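Local coordinates for protein 2-C-methyl-D-erythritol 4-phosphate cytidylyltransferase (Anaerococcus prevotii, PDB 4KT7) that probably catalyses the transfer of a cytidylyl group from CTP to 2-C-methyl-D-erythritol 4-phosphate, a step of isoprenoid biosynthesis, at residues S11-A16 / I57-K62; I53-L58 / A98-S103; S91-L96 / A178-Y183; E118-K123 / Q166-F171. One frame throughout, in Å; residues are numbered along the deposited sequence.

Contact 1: residues S11-A16 / I57-K62; sequences SAIITA and ILVIRK
Ile13 holds CG2 anti to its backbone N, whereas Val59 keeps CG1 there (chi1 -173°) and leaves CG2 beside its own N; the two CG2 methyls thus meet at 3.9 Å between neighbouring strands, the side chains passing at a slant. On the opposite face the pairing is of another kind. Ile14 and Leu58 lie side by side and point the same way, Leu58 CD2 resting 3.7 Å from Ile14 CB and also touching CG2 of that isoleucine. Between these two layers runs the backbone ladder of a parallel pair, its segment axes 20° apart. Ile57 N donates to Ala12 O at 2.7 Å and Ile57 O accepts from Ile14 N; one step on, Val59 N and Val59 O repeat the exchange with Ile14 O and Ala16 N. Strands 10-16 and 55-60, joined through helix 39-48, form a beta-alpha-beta crossover of the Rossmann-like nucleotidyltransferase fold. That helix covers Ile14 and Leu58 with Leu40, Leu44 and Val47, while Gly95 and Ser91 of helix 88-97 pack on Ile13 and Val59 from the other side. As in relatives, the first strand leads into a glycine-rich loop that probably contacts the nucleotide. Towards that end the strands part, and a water takes over from direct pairing: it donates to Ala16 O at 2.6 Å and accepts from Arg61 N at 2.7 Å. The guanidinium of Arg61 forms a salt bridge with Asp63.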
loop_
_atom_site.group_PDB
_atom_site.type_symbol
_atom_site.label_atom_id
_atom_site.label_comp_id
_atom_site.label_asym_id
_atom_site.label_seq_id
_atom_site.Cartn_x
_atom_site.Cartn_y
_atom_site.Cartn_z
ATOM N N SER A 11 28.879 -6.792 -1.395
ATOM C CA SER A 11 28.278 -7.454 -2.562
ATOM C C SER A 11 26.819 -7.045 -2.694
ATOM O O SER A 11 26.158 -6.780 -1.688
ATOM C CB SER A 11 28.317 -8.974 -2.413
ATOM O OG SER A 11 29.637 -9.430 -2.197
ATOM N N ALA A 12 26.314 -6.986 -3.930
ATOM C CA ALA A 12 24.882 -6.776 -4.144
ATOM C C ALA A 12 24.321 -7.948 -4.922
ATOM O O ALA A 12 24.950 -8.428 -5.876
ATOM C CB ALA A 12 24.610 -5.466 -4.873
ATOM N N ILE A 13 23.156 -8.417 -4.480
ATOM C CA ILE A 13 22.421 -9.483 -5.127
ATOM C C ILE A 13 21.129 -8.873 -5.677
ATOM O O ILE A 13 20.288 -8.417 -4.905
ATOM C CB ILE A 13 22.062 -10.592 -4.100
ATOM C CG1 ILE A 13 23.332 -11.285 -3.595
ATOM C CG2 ILE A 13 21.117 -11.614 -4.705
ATOM C CD1 ILE A 13 23.075 -12.337 -2.508
ATOM N N ILE A 14 20.991 -8.843 -7.005
ATOM C CA ILE A 14 19.792 -8.323 -7.668
ATOM C C ILE A 14 18.957 -9.508 -8.148
ATOM O O ILE A 14 19.397 -10.269 -9.021
ATOM C CB ILE A 14 20.145 -7.513 -8.928
ATOM C CG1 ILE A 14 21.136 -6.379 -8.620
ATOM C CG2 ILE A 14 18.879 -6.965 -9.563
ATOM C CD1 ILE A 14 20.592 -5.332 -7.682
ATOM N N THR A 15 17.764 -9.695 -7.598
ATOM C CA THR A 15 16.982 -10.850 -8.016
ATOM C C THR A 15 16.106 -10.536 -9.220
ATOM O O THR A 15 15.231 -9.657 -9.163
ATOM C CB THR A 15 16.143 -11.445 -6.861
ATOM O OG1 THR A 15 15.296 -10.431 -6.314
ATOM C CG2 THR A 15 17.059 -12.000 -5.761
ATOM N N ALA A 16 16.348 -11.259 -10.313
ATOM C CA ALA A 16 15.490 -11.189 -11.490
ATOM C C ALA A 16 15.026 -12.590 -11.935
ATOM O O ALA A 16 14.874 -12.856 -13.131
ATOM C CB ALA A 16 16.207 -10.461 -12.635
ATOM N N ILE A 57 25.738 -9.464 -8.234
ATOM C CA ILE A 57 25.288 -10.798 -8.631
ATOM C C ILE A 57 23.824 -10.718 -9.044
ATOM O O ILE A 57 22.966 -10.337 -8.235
ATOM C CB ILE A 57 25.365 -11.812 -7.462
ATOM C CG1 ILE A 57 26.755 -11.824 -6.827
ATOM C CG2 ILE A 57 24.997 -13.211 -7.942
ATOM C CD1 ILE A 57 27.828 -12.036 -7.775
ATOM N N LEU A 58 23.553 -11.029 -10.309
ATOM C CA LEU A 58 22.187 -11.131 -10.811
ATOM C C LEU A 58 21.724 -12.554 -10.631
ATOM O O LEU A 58 22.437 -13.502 -10.956
ATOM C CB LEU A 58 22.117 -10.795 -12.298
ATOM C CG LEU A 58 22.251 -9.326 -12.664
ATOM C CD1 LEU A 58 22.611 -9.190 -14.139
ATOM C CD2 LEU A 58 20.932 -8.644 -12.389
ATOM N N VAL A 59 20.524 -12.727 -10.117
ATOM C CA VAL A 59 19.985 -14.072 -10.073
ATOM C C VAL A 59 18.859 -14.133 -11.097
ATOM O O VAL A 59 17.879 -13.369 -11.008
ATOM C CB VAL A 59 19.507 -14.438 -8.661
ATOM C CG1 VAL A 59 19.116 -15.890 -8.614
ATOM C CG2 VAL A 59 20.627 -14.172 -7.622
ATOM N N ILE A 60 19.000 -15.025 -12.076
ATOM C CA ILE A 60 18.117 -15.019 -13.241
ATOM C C ILE A 60 17.366 -16.330 -13.462
ATOM O O ILE A 60 17.685 -17.362 -12.863
ATOM C CB ILE A 60 18.904 -14.704 -14.529
ATOM C CG1 ILE A 60 19.839 -15.864 -14.877
ATOM C CG2 ILE A 60 19.680 -13.397 -14.367
ATOM C CD1 ILE A 60 20.420 -15.808 -16.309
ATOM N N ARG A 61 16.367 -16.280 -14.338
ATOM C CA ARG A 61 15.774 -17.496 -14.866
ATOM C C ARG A 61 16.693 -18.013 -15.963
ATOM O O ARG A 61 17.232 -17.224 -16.744
ATOM C CB ARG A 61 14.399 -17.199 -15.458
ATOM C CG ARG A 61 13.359 -16.798 -14.437
ATOM C CD ARG A 61 12.021 -16.532 -15.115
ATOM N NE ARG A 61 11.742 -17.468 -16.204
ATOM C CZ ARG A 61 11.148 -18.649 -16.054
ATOM N NH1 ARG A 61 10.774 -19.057 -14.850
ATOM N NH2 ARG A 61 10.935 -19.422 -17.113
ATOM N N LYS A 62 16.863 -19.327 -16.045
ATOM C CA LYS A 62 17.725 -19.900 -17.067
ATOM C C LYS A 62 17.271 -19.515 -18.480
ATOM O O LYS A 62 18.095 -19.346 -19.389
ATOM C CB LYS A 62 17.801 -21.426 -16.925
ATOM C CG LYS A 62 18.592 -22.080 -18.047
ATOM C CD LYS A 62 18.855 -23.575 -17.853
ATOM C CE LYS A 62 19.526 -24.135 -19.115
ATOM N NZ LYS A 62 20.222 -25.438 -18.901
HETATM O O HOH W 1 15.701 -13.845 -15.396
#

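Contact 2: residues I53-L58 / A98-S103; sequences IDEIIL and ALDPQS
Glu55 and Asp100 have side chains that cross obliquely, with the carboxylate planes 63° apart. The first torsion of Glu55 (chi1 77°) sets CG between the backbone N and the carbonyl carbon, and the chain then runs extended towards the loop. There OE2 offers its syn lone pair to Asp100 N, 3.1 Å away, in a fairly straight bond (164° at the hydrogen), while OE1 lies 3.4 Å from Asp100 CB. OE2 is gripped a second time by the hydroxyl of Ser11, and OE1 forms a salt bridge with Arg80. The loop 98-103 links helix 88-97 to strand 105-110 in the Rossmann-like sheet, so the glutamate on strand 55-60 ties down the turn entering a further strand. Asp100 opens this type I beta turn, which ends at Ser103; Asp100 OD1 accepts from Gln102 N at 2.9 Å, making an Asx turn. The like charges of Glu55 OE1 and Asp100 OD2 stand 4.3 Å apart, bridged by a water that donates to both, and Arg80 probably offsets their repulsion. Beside the polar pair, Leu99 CD2 lies 3.7 Å from Ile57 CG1, and the same leucine methyl also borders Glu55 OE2.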
loop_
_atom_site.group_PDB
_atom_site.type_symbol
_atom_site.label_atom_id
_atom_site.label_comp_id
_atom_site.label_asym_id
_atom_site.label_seq_id
_atom_site.Cartn_x
_atom_site.Cartn_y
_atom_site.Cartn_z
ATOM N N ILE A 53 29.597 -0.444 -3.831
ATOM C CA ILE A 53 29.322 -1.863 -4.044
ATOM C C ILE A 53 30.484 -2.463 -4.849
ATOM O O ILE A 53 30.826 -1.943 -5.913
ATOM C CB ILE A 53 27.993 -2.040 -4.798
ATOM C CG1 ILE A 53 26.826 -1.606 -3.890
ATOM C CG2 ILE A 53 27.822 -3.471 -5.276
ATOM C CD1 ILE A 53 25.492 -1.428 -4.628
ATOM N N ASP A 54 31.093 -3.540 -4.350
ATOM C CA ASP A 54 32.293 -4.092 -4.999
ATOM C C ASP A 54 31.994 -5.124 -6.082
ATOM O O ASP A 54 32.814 -5.347 -6.966
ATOM C CB ASP A 54 33.253 -4.692 -3.969
ATOM C CG ASP A 54 33.766 -3.660 -2.988
ATOM O OD1 ASP A 54 34.549 -2.800 -3.421
ATOM O OD2 ASP A 54 33.381 -3.709 -1.789
ATOM N N GLU A 55 30.833 -5.760 -5.999
ATOM C CA GLU A 55 30.424 -6.731 -7.014
ATOM C C GLU A 55 28.921 -6.836 -7.058
ATOM O O GLU A 55 28.247 -6.589 -6.054
ATOM C CB GLU A 55 30.966 -8.123 -6.694
ATOM C CG GLU A 55 30.196 -8.838 -5.605
ATOM C CD GLU A 55 30.743 -10.228 -5.282
ATOM O OE1 GLU A 55 31.565 -10.775 -6.063
ATOM O OE2 GLU A 55 30.347 -10.772 -4.231
ATOM N N ILE A 56 28.395 -7.240 -8.212
ATOM C CA ILE A 56 26.950 -7.369 -8.396
ATOM C C ILE A 56 26.613 -8.755 -8.942
ATOM O O ILE A 56 27.130 -9.163 -9.994
ATOM C CB ILE A 56 26.430 -6.310 -9.399
ATOM C CG1 ILE A 56 26.717 -4.886 -8.898
ATOM C CG2 ILE A 56 24.925 -6.499 -9.677
ATOM C CD1 ILE A 56 26.251 -3.804 -9.890
ATOM N N ILE A 57 25.738 -9.464 -8.234
ATOM C CA ILE A 57 25.288 -10.798 -8.631
ATOM C C ILE A 57 23.824 -10.718 -9.044
ATOM O O ILE A 57 22.966 -10.337 -8.235
ATOM C CB ILE A 57 25.365 -11.812 -7.462
ATOM C CG1 ILE A 57 26.755 -11.824 -6.827
ATOM C CG2 ILE A 57 24.997 -13.211 -7.942
ATOM C CD1 ILE A 57 27.828 -12.036 -7.775
ATOM N N LEU A 58 23.553 -11.029 -10.309
ATOM C CA LEU A 58 22.187 -11.131 -10.811
ATOM C C LEU A 58 21.724 -12.554 -10.631
ATOM O O LEU A 58 22.437 -13.502 -10.956
ATOM C CB LEU A 58 22.117 -10.795 -12.298
ATOM C CG LEU A 58 22.251 -9.326 -12.664
ATOM C CD1 LEU A 58 22.611 -9.190 -14.139
ATOM C CD2 LEU A 58 20.932 -8.644 -12.389
ATOM N N ALA A 98 27.109 -17.613 -4.329
ATOM C CA ALA A 98 28.000 -17.166 -5.409
ATOM C C ALA A 98 28.825 -15.921 -5.071
ATOM O O ALA A 98 29.551 -15.401 -5.917
ATOM C CB ALA A 98 27.205 -16.924 -6.688
ATOM N N LEU A 99 28.711 -15.439 -3.839
ATOM C CA LEU A 99 29.424 -14.227 -3.432
ATOM C C LEU A 99 30.930 -14.488 -3.331
ATOM O O LEU A 99 31.362 -15.596 -2.997
ATOM C CB LEU A 99 28.885 -13.678 -2.094
ATOM C CG LEU A 99 27.414 -13.227 -2.072
ATOM C CD1 LEU A 99 27.015 -12.613 -0.738
ATOM C CD2 LEU A 99 27.140 -12.243 -3.194
ATOM N N ASP A 100 31.715 -13.462 -3.646
ATOM C CA ASP A 100 33.164 -13.483 -3.480
ATOM C C ASP A 100 33.521 -13.900 -2.048
ATOM O O ASP A 100 32.839 -13.491 -1.105
ATOM C CB ASP A 100 33.676 -12.074 -3.739
ATOM C CG ASP A 100 35.154 -12.029 -3.956
ATOM O OD1 ASP A 100 35.898 -12.125 -2.953
ATOM O OD2 ASP A 100 35.575 -11.884 -5.126
ATOM N N PRO A 101 34.575 -14.718 -1.873
ATOM C CA PRO A 101 34.972 -15.165 -0.528
ATOM C C PRO A 101 35.289 -14.007 0.423
ATOM O O PRO A 101 35.191 -14.158 1.646
ATOM C CB PRO A 101 36.250 -15.967 -0.790
ATOM C CG PRO A 101 36.128 -16.425 -2.200
ATOM C CD PRO A 101 35.420 -15.317 -2.921
ATOM N N GLN A 102 35.662 -12.860 -0.139
ATOM C CA GLN A 102 36.004 -11.686 0.662
ATOM C C GLN A 102 34.758 -10.908 1.118
ATOM O O GLN A 102 34.846 -10.035 1.982
ATOM C CB GLN A 102 36.953 -10.782 -0.138
ATOM C CG GLN A 102 37.432 -9.536 0.591
ATOM C CD GLN A 102 38.419 -8.727 -0.231
ATOM O OE1 GLN A 102 39.005 -9.234 -1.192
ATOM N NE2 GLN A 102 38.609 -7.463 0.143
ATOM N N SER A 103 33.592 -11.243 0.573
ATOM C CA SER A 103 32.388 -10.465 0.881
ATOM C C SER A 103 32.037 -10.440 2.382
ATOM O O SER A 103 31.852 -11.489 3.007
ATOM C CB SER A 103 31.199 -11.004 0.093
ATOM O OG SER A 103 30.059 -10.198 0.357
HETATM O O HOH W 2 34.104 -10.884 -7.385
#

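Contact 3: residues S91-L96 / A178-Y183; sequences STFEGL and AMYEKY
Thr92 comes first, meeting Tyr180 at about a right angle. Its CG2, anti to the backbone N, lies 3.4 Å from Tyr180 OH, and CB is equally near that oxygen. The encounter is one of carbon against oxygen, while Thr92 OG1 bonds back to Arg88 O in its own helix and the tyrosine hydroxyl bonds to Asp193. One residue on, Phe93 slides past Tyr180 in the opposite direction, its CD1 3.9 Å from Tyr180 CB, while CE1 reaches Glu181 CG at 4.3 Å. A turn after Thr92, Leu96 delivers CD1 over one face of the Tyr180 ring. This methyl sits 3.6 Å above the plane, displaced toward the rim and 4.0 Å from the ring centroid, a CH-pi contact. An alanine in place of Tyr180 would probably leave Leu96 CD1 without an aromatic face, Thr92 without its packing partner and Asp193 without the phenol, though Phe93 would still meet CB. The segment axes approach to 11.0 Å, their directions 139° apart. Tyr180 thus fills the space between helices 173-184 and 88-97, with Thr92, Phe93 and Leu96 around it, and the latter helix covers the central sheet of this Rossmann-like alpha/beta fold.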
loop_
_atom_site.group_PDB
_atom_site.type_symbol
_atom_site.label_atom_id
_atom_site.label_comp_id
_atom_site.label_asym_id
_atom_site.label_seq_id
_atom_site.Cartn_x
_atom_site.Cartn_y
_atom_site.Cartn_z
ATOM N N SER A 91 16.178 -18.739 -4.576
ATOM C CA SER A 91 16.897 -17.864 -5.486
ATOM C C SER A 91 17.943 -17.008 -4.761
ATOM O O SER A 91 19.105 -16.923 -5.182
ATOM C CB SER A 91 15.911 -16.978 -6.246
ATOM O OG SER A 91 15.227 -17.765 -7.216
ATOM N N THR A 92 17.543 -16.380 -3.665
ATOM C CA THR A 92 18.467 -15.556 -2.898
ATOM C C THR A 92 19.671 -16.386 -2.431
ATOM O O THR A 92 20.819 -15.937 -2.499
ATOM C CB THR A 92 17.722 -14.945 -1.714
ATOM O OG1 THR A 92 16.698 -14.101 -2.251
ATOM C CG2 THR A 92 18.661 -14.142 -0.793
ATOM N N PHE A 93 19.417 -17.616 -2.002
ATOM C CA PHE A 93 20.503 -18.475 -1.539
ATOM C C PHE A 93 21.494 -18.824 -2.632
ATOM O O PHE A 93 22.698 -18.919 -2.367
ATOM C CB PHE A 93 19.976 -19.754 -0.915
ATOM C CG PHE A 93 21.001 -20.488 -0.099
ATOM C CD1 PHE A 93 21.549 -19.903 1.022
ATOM C CD2 PHE A 93 21.413 -21.759 -0.459
ATOM C CE1 PHE A 93 22.498 -20.578 1.791
ATOM C CE2 PHE A 93 22.357 -22.443 0.295
ATOM C CZ PHE A 93 22.901 -21.846 1.415
ATOM N N GLU A 94 21.017 -19.017 -3.860
ATOM C CA GLU A 94 21.943 -19.226 -4.977
ATOM C C GLU A 94 22.808 -17.977 -5.136
ATOM O O GLU A 94 23.997 -18.063 -5.461
ATOM C CB GLU A 94 21.200 -19.479 -6.293
ATOM C CG GLU A 94 20.490 -20.803 -6.403
ATOM C CD GLU A 94 21.409 -21.979 -6.115
ATOM O OE1 GLU A 94 22.414 -22.163 -6.847
ATOM O OE2 GLU A 94 21.124 -22.714 -5.146
ATOM N N GLY A 95 22.199 -16.811 -4.921
ATOM C CA GLY A 95 22.937 -15.559 -4.986
ATOM C C GLY A 95 23.966 -15.513 -3.864
ATOM O O GLY A 95 25.115 -15.134 -4.097
ATOM N N LEU A 96 23.563 -15.893 -2.651
ATOM C CA LEU A 96 24.467 -15.870 -1.493
ATOM C C LEU A 96 25.626 -16.846 -1.618
ATOM O O LEU A 96 26.738 -16.554 -1.154
ATOM C CB LEU A 96 23.720 -16.165 -0.192
ATOM C CG LEU A 96 22.710 -15.120 0.305
ATOM C CD1 LEU A 96 21.840 -15.756 1.375
ATOM C CD2 LEU A 96 23.418 -13.879 0.886
ATOM N N ALA A 178 24.158 -17.389 7.586
ATOM C CA ALA A 178 23.868 -18.363 8.649
ATOM C C ALA A 178 22.357 -18.486 8.884
ATOM O O ALA A 178 21.820 -19.587 9.060
ATOM C CB ALA A 178 24.581 -17.979 9.949
HETATM N N MSE A 179 21.672 -17.354 8.876
HETATM C CA MSE A 179 20.221 -17.335 9.035
HETATM C C MSE A 179 19.569 -18.116 7.898
HETATM O O MSE A 179 18.578 -18.814 8.107
HETATM C CB MSE A 179 19.698 -15.891 9.002
HETATM C CG MSE A 179 20.051 -14.988 10.205
HETATM SE SE MSE A 179 19.399 -15.756 11.861
HETATM C CE MSE A 179 21.062 -16.623 12.401
ATOM N N TYR A 180 20.120 -17.979 6.693
ATOM C CA TYR A 180 19.583 -18.668 5.527
ATOM C C TYR A 180 19.717 -20.182 5.638
ATOM O O TYR A 180 18.793 -20.936 5.283
ATOM C CB TYR A 180 20.199 -18.124 4.227
ATOM C CG TYR A 180 19.188 -17.340 3.427
ATOM C CD1 TYR A 180 18.957 -16.001 3.686
ATOM C CD2 TYR A 180 18.405 -17.967 2.466
ATOM C CE1 TYR A 180 18.000 -15.281 2.969
ATOM C CE2 TYR A 180 17.447 -17.270 1.757
ATOM C CZ TYR A 180 17.246 -15.928 2.014
ATOM O OH TYR A 180 16.287 -15.236 1.307
ATOM N N GLU A 181 20.848 -20.642 6.159
ATOM C CA GLU A 181 21.003 -22.077 6.375
ATOM C C GLU A 181 20.007 -22.593 7.409
ATOM O O GLU A 181 19.450 -23.670 7.237
ATOM C CB GLU A 181 22.430 -22.402 6.788
ATOM C CG GLU A 181 23.424 -22.103 5.697
ATOM C CD GLU A 181 24.825 -22.594 6.037
ATOM O OE1 GLU A 181 25.450 -22.028 6.971
ATOM O OE2 GLU A 181 25.293 -23.548 5.371
ATOM N N LYS A 182 19.782 -21.826 8.474
ATOM C CA LYS A 182 18.740 -22.154 9.446
ATOM C C LYS A 182 17.355 -22.188 8.807
ATOM O O LYS A 182 16.551 -23.072 9.090
ATOM C CB LYS A 182 18.722 -21.136 10.585
ATOM C CG LYS A 182 19.801 -21.342 11.624
ATOM C CD LYS A 182 19.745 -20.234 12.655
ATOM C CE LYS A 182 20.479 -20.635 13.909
ATOM N NZ LYS A 182 19.888 -21.861 14.548
ATOM N N TYR A 183 17.076 -21.215 7.954
ATOM C CA TYR A 183 15.793 -21.176 7.246
ATOM C C TYR A 183 15.570 -22.403 6.374
ATOM O O TYR A 183 14.479 -22.981 6.360
ATOM C CB TYR A 183 15.697 -19.917 6.385
ATOM C CG TYR A 183 14.433 -19.863 5.557
ATOM C CD1 TYR A 183 13.202 -19.600 6.150
ATOM C CD2 TYR A 183 14.463 -20.086 4.187
ATOM C CE1 TYR A 183 12.041 -19.554 5.401
ATOM C CE2 TYR A 183 13.299 -20.046 3.428
ATOM C CZ TYR A 183 12.093 -19.778 4.041
ATOM O OH TYR A 183 10.931 -19.730 3.297
#

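Contact 4: residues E118-K123 / Q166-F171; sequences EELFLK and QTPQAF
Leu120 reaches from its helix to Pro168. Its CB points at the strand, and CG, anti to the backbone N (chi1 -177°), comes 4.1 Å from Pro168 CD. At the tip, CD2 fits into the corner of the chain, 3.9 Å from Pro168 CD and 3.7 Å from Gln166 OE1. That oxygen is engaged by Asn215 ND2, and the amide nitrogen of Gln166 donates to Glu212 O, so the methyl packs against an amide whose oxygen and nitrogen are both bonded. The corner lies at Thr167, where a cis peptide bond leads into Pro168. Here the chain leaves one strand of the mixed sheet for another: strand 168-172 runs antiparallel to both 105-110 and 133-139, with helix 118-127 packed against the proline. The next helical residue, Phe121, meets the other part of the same proline ring. Its CD1 stands 3.8 Å from Pro168 CG and its CE1 4.0 Å from Pro168 CB, while the phenyl group also makes an edge-to-face contact with His109. An alanine at Phe121 would probably open a gap beside Pro168 CB and CG and leave the His109 ring without its aromatic partner.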
loop_
_atom_site.group_PDB
_atom_site.type_symbol
_atom_site.label_atom_id
_atom_site.label_comp_id
_atom_site.label_asym_id
_atom_site.label_seq_id
_atom_site.Cartn_x
_atom_site.Cartn_y
_atom_site.Cartn_z
ATOM N N GLU A 118 19.918 6.159 -6.422
ATOM C CA GLU A 118 21.259 5.843 -5.941
ATOM C C GLU A 118 21.424 6.221 -4.461
ATOM O O GLU A 118 22.055 5.498 -3.687
ATOM C CB GLU A 118 22.265 6.587 -6.812
ATOM C CG GLU A 118 23.712 6.253 -6.570
ATOM C CD GLU A 118 24.622 7.087 -7.450
ATOM O OE1 GLU A 118 24.248 7.315 -8.627
ATOM O OE2 GLU A 118 25.695 7.522 -6.967
ATOM N N GLU A 119 20.831 7.345 -4.063
ATOM C CA GLU A 119 20.877 7.795 -2.673
ATOM C C GLU A 119 20.258 6.795 -1.700
ATOM O O GLU A 119 20.711 6.658 -0.561
ATOM C CB GLU A 119 20.173 9.143 -2.535
ATOM C CG GLU A 119 20.360 9.802 -1.193
ATOM C CD GLU A 119 19.236 10.768 -0.851
ATOM O OE1 GLU A 119 18.077 10.522 -1.265
ATOM O OE2 GLU A 119 19.512 11.772 -0.157
ATOM N N LEU A 120 19.222 6.085 -2.135
ATOM C CA LEU A 120 18.589 5.104 -1.272
ATOM C C LEU A 120 19.519 3.926 -1.023
ATOM O O LEU A 120 19.569 3.378 0.090
ATOM C CB LEU A 120 17.280 4.614 -1.893
ATOM C CG LEU A 120 16.473 3.628 -1.065
ATOM C CD1 LEU A 120 16.104 4.258 0.265
ATOM C CD2 LEU A 120 15.214 3.166 -1.819
ATOM N N PHE A 121 20.244 3.513 -2.061
ATOM C CA PHE A 121 21.243 2.455 -1.888
ATOM C C PHE A 121 22.376 2.877 -0.963
ATOM O O PHE A 121 22.822 2.090 -0.131
ATOM C CB PHE A 121 21.821 2.032 -3.239
ATOM C CG PHE A 121 20.842 1.271 -4.097
ATOM C CD1 PHE A 121 20.634 -0.084 -3.895
ATOM C CD2 PHE A 121 20.133 1.915 -5.105
ATOM C CE1 PHE A 121 19.728 -0.798 -4.697
ATOM C CE2 PHE A 121 19.234 1.216 -5.897
ATOM C CZ PHE A 121 19.034 -0.142 -5.688
ATOM N N LEU A 122 22.852 4.110 -1.120
ATOM C CA LEU A 122 23.899 4.641 -0.243
ATOM C C LEU A 122 23.418 4.732 1.204
ATOM O O LEU A 122 24.158 4.401 2.136
ATOM C CB LEU A 122 24.345 6.019 -0.724
ATOM C CG LEU A 122 25.074 6.058 -2.076
ATOM C CD1 LEU A 122 25.430 7.490 -2.489
ATOM C CD2 LEU A 122 26.330 5.201 -2.015
ATOM N N LYS A 123 22.174 5.168 1.403
ATOM C CA LYS A 123 21.622 5.265 2.755
ATOM C C LYS A 123 21.517 3.900 3.400
ATOM O O LYS A 123 21.756 3.748 4.606
ATOM C CB LYS A 123 20.244 5.926 2.728
ATOM C CG LYS A 123 20.304 7.445 2.538
ATOM C CD LYS A 123 18.985 7.967 1.948
ATOM C CE LYS A 123 17.807 7.662 2.863
ATOM N NZ LYS A 123 16.466 7.954 2.240
ATOM N N GLN A 166 10.080 -2.201 1.333
ATOM C CA GLN A 166 10.444 -2.301 -0.063
ATOM C C GLN A 166 11.841 -2.920 -0.118
ATOM O O GLN A 166 12.231 -3.663 0.784
ATOM C CB GLN A 166 10.359 -0.920 -0.752
ATOM C CG GLN A 166 10.954 0.280 0.042
ATOM C CD GLN A 166 10.755 1.620 -0.663
ATOM O OE1 GLN A 166 11.722 2.346 -0.946
ATOM N NE2 GLN A 166 9.495 1.961 -0.945
ATOM N N THR A 167 12.591 -2.651 -1.174
ATOM C CA THR A 167 14.002 -3.030 -1.184
ATOM C C THR A 167 14.738 -1.822 -1.737
ATOM O O THR A 167 14.135 -1.023 -2.449
ATOM C CB THR A 167 14.267 -4.298 -2.021
ATOM O OG1 THR A 167 14.264 -3.968 -3.412
ATOM C CG2 THR A 167 13.231 -5.387 -1.732
ATOM N N PRO A 168 16.042 -1.683 -1.455
ATOM C CA PRO A 168 16.992 -2.659 -0.894
ATOM C C PRO A 168 16.865 -2.964 0.597
ATOM O O PRO A 168 16.173 -2.274 1.366
ATOM C CB PRO A 168 18.350 -2.005 -1.154
ATOM C CG PRO A 168 18.056 -0.545 -1.076
ATOM C CD PRO A 168 16.701 -0.398 -1.763
ATOM N N GLN A 169 17.524 -4.056 0.970
ATOM C CA GLN A 169 17.745 -4.449 2.345
ATOM C C GLN A 169 19.231 -4.798 2.366
ATOM O O GLN A 169 19.797 -5.059 1.313
ATOM C CB GLN A 169 16.917 -5.699 2.664
ATOM C CG GLN A 169 15.412 -5.517 2.564
ATOM C CD GLN A 169 14.654 -6.706 3.142
ATOM O OE1 GLN A 169 15.168 -7.827 3.184
ATOM N NE2 GLN A 169 13.444 -6.461 3.610
ATOM N N ALA A 170 19.875 -4.808 3.529
ATOM C CA ALA A 170 21.280 -5.229 3.565
ATOM C C ALA A 170 21.663 -5.793 4.933
ATOM O O ALA A 170 21.037 -5.453 5.941
ATOM C CB ALA A 170 22.202 -4.051 3.181
ATOM N N PHE A 171 22.691 -6.647 4.963
ATOM C CA PHE A 171 23.044 -7.416 6.168
ATOM C C PHE A 171 24.529 -7.687 6.240
ATOM O O PHE A 171 25.217 -7.666 5.212
ATOM C CB PHE A 171 22.343 -8.791 6.160
ATOM C CG PHE A 171 20.899 -8.715 5.840
ATOM C CD1 PHE A 171 19.960 -8.517 6.842
ATOM C CD2 PHE A 171 20.472 -8.792 4.529
ATOM C CE1 PHE A 171 18.616 -8.404 6.528
ATOM C CE2 PHE A 171 19.121 -8.695 4.217
ATOM C CZ PHE A 171 18.206 -8.488 5.219
#

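The four contacts illustrate how chemistry follows position in a layered fold. Contacts 1 and 4 lie nearest the chain centre, about 10 and 8 Å from it, and reach the same sheet: contact 1 joins two of its strands by backbone bonds, whereas contact 4 sets a helix on it through apolar side chains. Contact 2, about 15 Å out, shares strand 55-60 with contact 1 but is run by a buried carboxylate, and Ser11 and Ser103 link the two through their hydroxyls. Contact 3 is helix against helix, apolar and aromatic, with Glu181 exposed at its margin; its first helix packs on contact 1, and its second follows directly from the strand of contact 4.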